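Local coordinates for acetylcholine-binding protein (Bulinus truncatus, PDB 2BJ0), which probably binds acetylcholine as a soluble pentamer that resembles the extracellular ligand-binding domain of nicotinic acetylcholine receptors, at residues K169-N180 with D192-K203. Numbering follows the deposited sequence.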
loop_
_atom_site.group_PDB
_atom_site.type_symbol
_atom_site.label_atom_id
_atom_site.label_comp_id
_atom_site.label_asym_id
_atom_site.label_seq_id
_atom_site.Cartn_x
_atom_site.Cartn_y
_atom_site.Cartn_z
ATOM N N LYS A 169 13.475 -22.861 15.030
ATOM C CA LYS A 169 13.995 -23.466 13.812
ATOM C C LYS A 169 15.518 -23.334 13.596
ATOM O O LYS A 169 16.125 -24.181 12.927
ATOM C CB LYS A 169 13.285 -22.837 12.631
ATOM C CG LYS A 169 11.865 -23.347 12.436
ATOM C CD LYS A 169 11.935 -24.456 11.410
ATOM C CE LYS A 169 11.290 -25.701 11.908
ATOM N NZ LYS A 169 11.278 -26.686 10.786
ATOM N N PHE A 170 16.124 -22.259 14.099
ATOM C CA PHE A 170 17.555 -22.017 13.832
ATOM C C PHE A 170 18.359 -21.693 15.069
ATOM O O PHE A 170 17.829 -21.097 15.990
ATOM C CB PHE A 170 17.719 -20.871 12.816
ATOM C CG PHE A 170 16.925 -21.068 11.551
ATOM C CD1 PHE A 170 17.380 -21.931 10.553
ATOM C CD2 PHE A 170 15.709 -20.416 11.372
ATOM C CE1 PHE A 170 16.623 -22.140 9.382
ATOM C CE2 PHE A 170 14.953 -20.605 10.199
ATOM C CZ PHE A 170 15.397 -21.471 9.223
ATOM N N ASP A 171 19.644 -22.077 15.076
ATOM C CA ASP A 171 20.610 -21.682 16.109
ATOM C C ASP A 171 21.416 -20.529 15.535
ATOM O O ASP A 171 22.015 -20.685 14.484
ATOM C CB ASP A 171 21.648 -22.800 16.380
ATOM C CG ASP A 171 21.112 -23.947 17.209
ATOM O OD1 ASP A 171 20.376 -23.711 18.201
ATOM O OD2 ASP A 171 21.391 -25.147 16.937
ATOM N N LEU A 172 21.461 -19.389 16.211
ATOM C CA LEU A 172 22.366 -18.347 15.808
ATOM C C LEU A 172 23.740 -18.590 16.446
ATOM O O LEU A 172 23.874 -18.533 17.662
ATOM C CB LEU A 172 21.839 -16.992 16.256
ATOM C CG LEU A 172 22.630 -15.744 15.897
ATOM C CD1 LEU A 172 22.789 -15.581 14.385
ATOM C CD2 LEU A 172 21.887 -14.565 16.483
ATOM N N LEU A 173 24.752 -18.812 15.629
ATOM C CA LEU A 173 26.095 -19.135 16.151
ATOM C C LEU A 173 26.883 -17.915 16.587
ATOM O O LEU A 173 27.491 -17.933 17.646
ATOM C CB LEU A 173 26.897 -19.977 15.131
ATOM C CG LEU A 173 26.133 -21.246 14.716
ATOM C CD1 LEU A 173 26.779 -21.972 13.547
ATOM C CD2 LEU A 173 25.917 -22.181 15.890
ATOM N N SER A 174 26.883 -16.856 15.772
ATOM C CA SER A 174 27.625 -15.620 16.072
ATOM C C SER A 174 27.083 -14.479 15.253
ATOM O O SER A 174 26.396 -14.702 14.261
ATOM C CB SER A 174 29.079 -15.774 15.680
ATOM O OG SER A 174 29.129 -16.213 14.340
ATOM N N ALA A 175 27.424 -13.263 15.659
ATOM C CA ALA A 175 26.978 -12.066 14.972
ATOM C C ALA A 175 27.872 -10.932 15.383
ATOM O O ALA A 175 28.091 -10.719 16.569
ATOM C CB ALA A 175 25.495 -11.748 15.324
ATOM N N THR A 176 28.408 -10.214 14.404
ATOM C CA THR A 176 29.137 -8.983 14.672
ATOM C C THR A 176 28.775 -7.955 13.614
ATOM O O THR A 176 28.000 -8.234 12.703
ATOM C CB THR A 176 30.673 -9.202 14.674
ATOM O OG1 THR A 176 31.077 -9.725 13.404
ATOM C CG2 THR A 176 31.089 -10.321 15.646
ATOM N N GLN A 177 29.336 -6.760 13.754
ATOM C CA GLN A 177 29.237 -5.735 12.726
ATOM C C GLN A 177 30.572 -5.046 12.516
ATOM O O GLN A 177 31.406 -4.988 13.413
ATOM C CB GLN A 177 28.145 -4.724 13.066
ATOM C CG GLN A 177 28.495 -3.682 14.098
ATOM C CD GLN A 177 27.265 -2.920 14.550
ATOM O OE1 GLN A 177 26.223 -3.531 14.794
ATOM N NE2 GLN A 177 27.374 -1.591 14.658
ATOM N N SER A 178 30.760 -4.541 11.311
ATOM C CA SER A 178 31.947 -3.828 10.958
ATOM C C SER A 178 31.569 -2.555 10.193
ATOM O O SER A 178 30.628 -2.555 9.396
ATOM C CB SER A 178 32.835 -4.747 10.125
ATOM O OG SER A 178 33.700 -3.993 9.314
ATOM N N LEU A 179 32.295 -1.474 10.456
ATOM C CA LEU A 179 32.066 -0.204 9.782
ATOM C C LEU A 179 33.033 -0.080 8.609
ATOM O O LEU A 179 34.220 -0.318 8.761
ATOM C CB LEU A 179 32.245 0.958 10.767
ATOM C CG LEU A 179 32.382 2.392 10.232
ATOM C CD1 LEU A 179 31.121 2.846 9.458
ATOM C CD2 LEU A 179 32.688 3.365 11.369
ATOM N N ASN A 180 32.520 0.270 7.438
ATOM C CA ASN A 180 33.353 0.382 6.244
ATOM C C ASN A 180 32.996 1.652 5.498
ATOM O O ASN A 180 31.976 2.272 5.795
ATOM C CB ASN A 180 33.156 -0.835 5.323
ATOM C CG ASN A 180 33.043 -2.161 6.100
ATOM O OD1 ASN A 180 34.037 -2.689 6.613
ATOM N ND2 ASN A 180 31.832 -2.701 6.174
ATOM N N ASP A 192 29.598 5.756 4.000
ATOM C CA ASP A 192 29.754 4.797 5.082
ATOM C C ASP A 192 28.715 3.677 5.034
ATOM O O ASP A 192 27.549 3.907 4.698
ATOM C CB ASP A 192 29.597 5.490 6.408
ATOM C CG ASP A 192 30.742 6.446 6.716
ATOM O OD1 ASP A 192 31.742 6.494 5.966
ATOM O OD2 ASP A 192 30.687 7.204 7.681
ATOM N N ASP A 193 29.132 2.471 5.395
ATOM C CA ASP A 193 28.163 1.427 5.672
ATOM C C ASP A 193 28.562 0.634 6.895
ATOM O O ASP A 193 29.739 0.612 7.278
ATOM C CB ASP A 193 27.903 0.537 4.458
ATOM C CG ASP A 193 29.100 -0.269 4.061
ATOM O OD1 ASP A 193 29.314 -1.362 4.634
ATOM O OD2 ASP A 193 29.874 0.098 3.152
ATOM N N ILE A 194 27.579 0.036 7.546
ATOM C CA ILE A 194 27.882 -0.969 8.549
ATOM C C ILE A 194 27.436 -2.303 7.980
ATOM O O ILE A 194 26.343 -2.424 7.395
ATOM C CB ILE A 194 27.212 -0.644 9.897
ATOM C CG1 ILE A 194 27.827 0.636 10.453
ATOM C CG2 ILE A 194 27.365 -1.822 10.899
ATOM C CD1 ILE A 194 27.255 1.114 11.769
ATOM N N GLU A 195 28.296 -3.299 8.125
ATOM C CA GLU A 195 28.010 -4.620 7.630
ATOM C C GLU A 195 27.816 -5.585 8.785
ATOM O O GLU A 195 28.740 -5.795 9.589
ATOM C CB GLU A 195 29.154 -5.077 6.733
ATOM C CG GLU A 195 28.982 -6.493 6.201
ATOM C CD GLU A 195 29.560 -6.668 4.799
ATOM O OE1 GLU A 195 29.710 -5.649 4.061
ATOM O OE2 GLU A 195 29.856 -7.836 4.434
ATOM N N ILE A 196 26.631 -6.186 8.857
ATOM C CA ILE A 196 26.375 -7.235 9.824
ATOM C C ILE A 196 26.741 -8.595 9.245
ATOM O O ILE A 196 26.310 -8.937 8.155
ATOM C CB ILE A 196 24.901 -7.238 10.288
ATOM C CG1 ILE A 196 24.524 -5.882 10.874
ATOM C CG2 ILE A 196 24.678 -8.313 11.327
ATOM C CD1 ILE A 196 23.031 -5.692 10.960
ATOM N N THR A 197 27.538 -9.360 9.981
ATOM C CA THR A 197 27.887 -10.710 9.589
ATOM C C THR A 197 27.396 -11.661 10.681
ATOM O O THR A 197 27.658 -11.443 11.858
ATOM C CB THR A 197 29.426 -10.824 9.391
ATOM O OG1 THR A 197 29.824 -9.967 8.306
ATOM C CG2 THR A 197 29.786 -12.196 8.890
ATOM N N PHE A 198 26.638 -12.680 10.295
ATOM C CA PHE A 198 26.195 -13.667 11.242
ATOM C C PHE A 198 26.318 -15.067 10.665
ATOM O O PHE A 198 26.358 -15.247 9.440
ATOM C CB PHE A 198 24.789 -13.349 11.808
ATOM C CG PHE A 198 23.678 -13.404 10.787
ATOM C CD1 PHE A 198 23.380 -12.296 10.006
ATOM C CD2 PHE A 198 22.925 -14.564 10.626
ATOM C CE1 PHE A 198 22.338 -12.361 9.063
ATOM C CE2 PHE A 198 21.873 -14.636 9.672
ATOM C CZ PHE A 198 21.599 -13.541 8.908
ATOM N N ALA A 199 26.464 -16.046 11.559
ATOM C CA ALA A 199 26.458 -17.439 11.197
ATOM C C ALA A 199 25.291 -18.104 11.887
ATOM O O ALA A 199 25.035 -17.851 13.046
ATOM C CB ALA A 199 27.771 -18.107 11.637
ATOM N N PHE A 200 24.580 -18.957 11.166
ATOM C CA PHE A 200 23.460 -19.685 11.736
ATOM C C PHE A 200 23.342 -21.081 11.127
ATOM O O PHE A 200 23.843 -21.327 10.041
ATOM C CB PHE A 200 22.150 -18.885 11.536
ATOM C CG PHE A 200 21.552 -18.993 10.146
ATOM C CD1 PHE A 200 22.115 -18.316 9.076
ATOM C CD2 PHE A 200 20.393 -19.734 9.934
ATOM C CE1 PHE A 200 21.556 -18.418 7.808
ATOM C CE2 PHE A 200 19.822 -19.828 8.680
ATOM C CZ PHE A 200 20.401 -19.177 7.617
ATOM N N ARG A 201 22.633 -21.982 11.794
ATOM C CA ARG A 201 22.437 -23.318 11.258
ATOM C C ARG A 201 21.020 -23.810 11.581
ATOM O O ARG A 201 20.361 -23.220 12.409
ATOM C CB ARG A 201 23.512 -24.267 11.819
ATOM C CG ARG A 201 23.462 -24.416 13.337
ATOM C CD ARG A 201 24.248 -25.601 13.915
ATOM N NE ARG A 201 24.089 -25.648 15.371
ATOM C CZ ARG A 201 25.084 -25.864 16.228
ATOM N NH1 ARG A 201 26.325 -26.045 15.786
ATOM N NH2 ARG A 201 24.842 -25.868 17.531
ATOM N N LYS A 202 20.537 -24.854 10.899
ATOM C CA LYS A 202 19.249 -25.472 11.248
ATOM C C LYS A 202 19.368 -26.225 12.593
ATOM O O LYS A 202 20.436 -26.733 12.907
ATOM C CB LYS A 202 18.771 -26.410 10.131
ATOM C CG LYS A 202 18.637 -25.724 8.774
ATOM C CD LYS A 202 18.357 -26.684 7.637
ATOM C CE LYS A 202 16.920 -26.519 7.126
ATOM N NZ LYS A 202 16.710 -26.954 5.678
ATOM N N LYS A 203 18.300 -26.286 13.386
ATOM C CA LYS A 203 18.333 -27.052 14.648
ATOM C C LYS A 203 18.253 -28.552 14.382
ATOM O O LYS A 203 17.718 -28.968 13.345
ATOM C CB LYS A 203 17.194 -26.660 15.580
ATOM C CG LYS A 203 17.298 -25.276 16.103
ATOM C CD LYS A 203 16.538 -25.124 17.388
ATOM C CE LYS A 203 16.816 -23.737 17.944
ATOM N NZ LYS A 203 17.320 -23.778 19.326
HETATM O O HOH W 1 17.756 -20.436 18.699
#
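Asp171 and Arg201 face each other in a hydrogen-bonded pair of the antiparallel ladder that joins 169-180 to 192-203. Backbone N-H to O=C bonds recur from Lys203 N with Lys169 O to the Asn180-Asp193 pair. The register shifts by one residue at a classic beta bulge, where Leu173 N (2.8 Å) and, weakly, Ser174 N (3.4 Å) both reach Ala199 O.

Charged groups meet at the start of strand 170-183, beside the C-terminus. Arg201 NE gives a nearly straight bond to Asp171 OD2 (3.2 Å, 168°). The oxygen lies in the guanidinium plane and is approached on its anti side, with the two flat groups 78° apart. Lys203 NZ forms a second salt bridge, to Asp171 OD1, whose hydrogen bond is weak (3.3 Å). Leu173 CD2 sits over the centre of one guanidinium face, and Arg201 NH1 bonds Glu130 O. Replacing Arg201 by an alanine removes the guanidinium and would probably leave Asp171 OD2 without its charged mate, Leu173 CD2 without the flat group beneath it and Glu130 O without this donor.

At the other end Asn180 ND2 donates to Asp193 OD1 (3.2 Å), meeting its syn side from out of the carboxylate plane. Ser178 OG bonds Asn180 OD1, so both ends of the amide are held. Asp193 OD2 is buried and has no partner.

Apolar contacts line the other side of the ladder. The edge of Phe200 points toward the face of Phe170 in an offset T-shaped pair, centroids 5.5 Å apart. Leu172 turns its CG opposite the backbone N (chi1 -178°), which brings CD1 to Phe198 CD2 (3.9 Å). Ile194 CG2 packs against Gln177 CB. Phe198 and Phe200 also touch Ile36 of strand 25-40.

The two strands form the C-terminal beta hairpin of the immunoglobulin-like domain, and 190-202 goes on to pair with strand 133-141. The tip of the hairpin carries the vicinal Cys186-Cys187 disulfide, as in the C loop of nicotinic receptor ligand-binding domains.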